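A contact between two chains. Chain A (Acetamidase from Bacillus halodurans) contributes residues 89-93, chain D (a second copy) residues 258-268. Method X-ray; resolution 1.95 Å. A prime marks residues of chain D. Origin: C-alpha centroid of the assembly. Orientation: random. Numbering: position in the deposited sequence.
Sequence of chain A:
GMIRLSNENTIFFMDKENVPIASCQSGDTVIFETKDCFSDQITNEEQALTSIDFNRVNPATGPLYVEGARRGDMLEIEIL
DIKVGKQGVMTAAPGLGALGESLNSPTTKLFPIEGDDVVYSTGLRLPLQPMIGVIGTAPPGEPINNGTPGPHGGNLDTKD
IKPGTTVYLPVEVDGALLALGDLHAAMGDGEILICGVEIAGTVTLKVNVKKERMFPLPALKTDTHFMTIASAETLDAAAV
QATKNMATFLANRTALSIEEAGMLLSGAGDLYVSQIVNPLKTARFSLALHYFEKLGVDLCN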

# COMPACT_ATOMS: atom_id res chain seq x y z
N VAL A 89 18.42 6.94 -14.66
CA VAL A 89 17.96 8.32 -14.94
C VAL A 89 16.55 8.54 -14.32
O VAL A 89 15.67 7.66 -14.35
CB VAL A 89 17.91 8.65 -16.48
CG1 VAL A 89 17.46 10.08 -16.73
CG2 VAL A 89 19.27 8.43 -17.15
N MSE A 90 16.39 9.71 -13.71
CA MSE A 90 15.10 10.18 -13.25
C MSE A 90 14.84 11.59 -13.78
O MSE A 90 15.77 12.40 -13.96
CB MSE A 90 15.02 10.20 -11.72
CG MSE A 90 15.14 8.84 -11.04
SE MSE A 90 14.72 8.91 -9.11
CE MSE A 90 12.83 8.87 -9.30
N THR A 91 13.55 11.85 -14.00
CA THR A 91 13.04 13.13 -14.42
C THR A 91 11.91 13.62 -13.47
O THR A 91 10.92 12.92 -13.23
CB THR A 91 12.49 13.05 -15.89
OG1 THR A 91 11.30 12.26 -15.92
CG2 THR A 91 13.51 12.45 -16.82
N ALA A 92 12.09 14.83 -12.92
CA ALA A 92 11.03 15.57 -12.21
C ALA A 92 10.48 16.65 -13.15
O ALA A 92 11.25 17.52 -13.58
CB ALA A 92 11.58 16.21 -10.93
N ALA A 93 9.18 16.58 -13.46
CA ALA A 93 8.49 17.52 -14.39
C ALA A 93 7.25 18.14 -13.75
O ALA A 93 6.31 17.41 -13.43
CB ALA A 93 8.08 16.81 -15.68
N ILE D 258 12.64 20.39 -3.48
CA ILE D 258 11.41 19.61 -3.60
C ILE D 258 11.54 18.59 -4.72
O ILE D 258 10.93 17.53 -4.64
CB ILE D 258 10.14 20.50 -3.80
CG1 ILE D 258 8.87 19.71 -3.49
CG2 ILE D 258 10.11 21.13 -5.20
CD1 ILE D 258 8.78 19.25 -2.02
N GLU D 259 12.29 18.90 -5.78
CA GLU D 259 12.43 17.94 -6.90
C GLU D 259 13.29 16.77 -6.47
O GLU D 259 13.00 15.63 -6.82
CB GLU D 259 13.06 18.58 -8.14
CG GLU D 259 12.19 19.61 -8.80
CD GLU D 259 12.27 20.97 -8.11
OE1 GLU D 259 13.15 21.20 -7.25
OE2 GLU D 259 11.42 21.82 -8.42
N GLU D 260 14.36 17.07 -5.73
CA GLU D 260 15.24 16.03 -5.16
C GLU D 260 14.51 15.18 -4.13
O GLU D 260 14.63 13.96 -4.14
CB GLU D 260 16.47 16.68 -4.54
CG GLU D 260 17.50 17.16 -5.55
CD GLU D 260 18.70 17.85 -4.87
OE1 GLU D 260 18.54 18.48 -3.80
OE2 GLU D 260 19.81 17.80 -5.43
N ALA D 261 13.70 15.82 -3.27
CA ALA D 261 12.85 15.11 -2.31
C ALA D 261 11.89 14.16 -3.04
O ALA D 261 11.79 13.00 -2.68
CB ALA D 261 12.07 16.09 -1.40
N GLY D 262 11.25 14.65 -4.10
CA GLY D 262 10.40 13.80 -4.95
C GLY D 262 11.08 12.56 -5.51
O GLY D 262 10.50 11.49 -5.52
N MSE D 263 12.30 12.73 -6.01
CA MSE D 263 13.08 11.63 -6.57
C MSE D 263 13.41 10.59 -5.51
O MSE D 263 13.30 9.38 -5.73
CB MSE D 263 14.38 12.15 -7.18
CG MSE D 263 14.17 12.85 -8.48
SE MSE D 263 15.80 13.67 -9.15
CE MSE D 263 15.08 14.47 -10.82
N LEU D 264 13.82 11.07 -4.35
CA LEU D 264 14.05 10.19 -3.22
C LEU D 264 12.82 9.35 -2.86
O LEU D 264 12.94 8.14 -2.65
CB LEU D 264 14.50 11.02 -2.03
CG LEU D 264 14.99 10.25 -0.82
CD1 LEU D 264 16.02 9.20 -1.19
CD2 LEU D 264 15.56 11.20 0.16
N LEU D 265 11.66 10.00 -2.79
CA LEU D 265 10.45 9.31 -2.39
C LEU D 265 10.04 8.28 -3.44
O LEU D 265 9.63 7.16 -3.10
CB LEU D 265 9.28 10.27 -2.16
CG LEU D 265 9.28 11.30 -1.01
CD1 LEU D 265 7.87 11.90 -0.75
CD2 LEU D 265 9.82 10.73 0.25
N SER D 266 10.15 8.67 -4.71
CA SER D 266 9.78 7.81 -5.84
C SER D 266 10.71 6.61 -5.98
O SER D 266 10.28 5.56 -6.46
CB SER D 266 9.72 8.65 -7.13
OG SER D 266 8.98 8.02 -8.17
N GLY D 267 11.96 6.74 -5.53
CA GLY D 267 12.93 5.66 -5.65
C GLY D 267 13.08 4.77 -4.43
O GLY D 267 13.40 3.59 -4.56
N ALA D 268 12.83 5.33 -3.25
CA ALA D 268 13.15 4.71 -1.96
C ALA D 268 11.98 4.73 -0.98
O ALA D 268 12.04 4.04 0.02
CB ALA D 268 14.39 5.43 -1.32

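Packing of the last residues of a strand of chain A (Val89 to Ala92) against a helix of chain D that begins at Ile258′ in this stretch. The two axes approach to 8.7 Å and run at 128° to each other, so the strand crosses the helix obliquely, with Met90 nearest Met263′ (7.1 Å between their CA atoms) and Ala92 nearest Glu259′ (6.0 Å, CA to CA). No hydrogen bond links the stretches; the contact is van der Waals packing that buries 279 Å², both sides summed. The alternation of the strand selects what the helix meets: Met90 and Ala92 direct their CA-to-CB bonds toward it, whereas that of Thr91 points away, and its nearest side-chain approach is Thr91 CB to Met263′ CE, 5.9 Å.

Two selenomethionines, Met90 and Met263′, account for most of the covered surface, and their conformations differ. Met90 is m at chi1, t at chi2 and p at chi3 (81°). The first two torsions carry SE out toward the helix, to 3.8 Å from Met263′ CB; the bend at chi3 then places CE along the helix surface, 3.6 Å from Met263′ O and 3.8 Å from Ser266′ CB. The OG of Ser266′, with chi1 t, is hydrogen-bonded elsewhere in the structure. The carbonyl of Met263′ already accepts the helical bond from Gly267′ N (3.0 Å from N to O), so the methyl packs beside an acceptor that is in use. Gly267′ lies next to this methyl, its N 4.4 Å from Met90 CE. It has no side chain; an ideal CB would lie 4.1 Å from Met90 SE, no clash, but would be crowded by Met263′ O at 3.3 Å, within its own helix.

Met263′ leaves its helix sideways, but its end comes nearer the strand. With chi1 m and both chi2 and chi3 t, it is extended beyond CB, and this reach brings CE to 3.7 Å from Ala92 N and 3.9 Å from Ala92 CB, with Thr91 C at 4.2 Å. The methyl thus packs against strand backbone as well as side chain. An unbranched chain suits both positions: Met90 bends at chi3 to lay its methyl on the helix, and Met263′ reaches out straight to the strand.

At the other end of the contact the residues are small or turned aside. Ala92 brings its methyl to 3.9 Å from Glu259′ CB, and its short side chain suits the 6.0 Å separation of the two CA atoms. Glu259′ starts toward the strand, but chi1 m and chi2 p (81°) lead its end away; the aliphatic base packs on Ala92 while OE2 is hydrogen-bonded elsewhere, so the buried acid is not left unsatisfied. Backbone i to i+4 bonds, such as Met263′ N to Glu259′ O (3.1 Å) and Ser266′ N to Gly262′ O (3.0 Å), maintain the helix, whose turn places Glu259′, Met263′ and Ser266′, three to four residues apart, along the side that meets the strand.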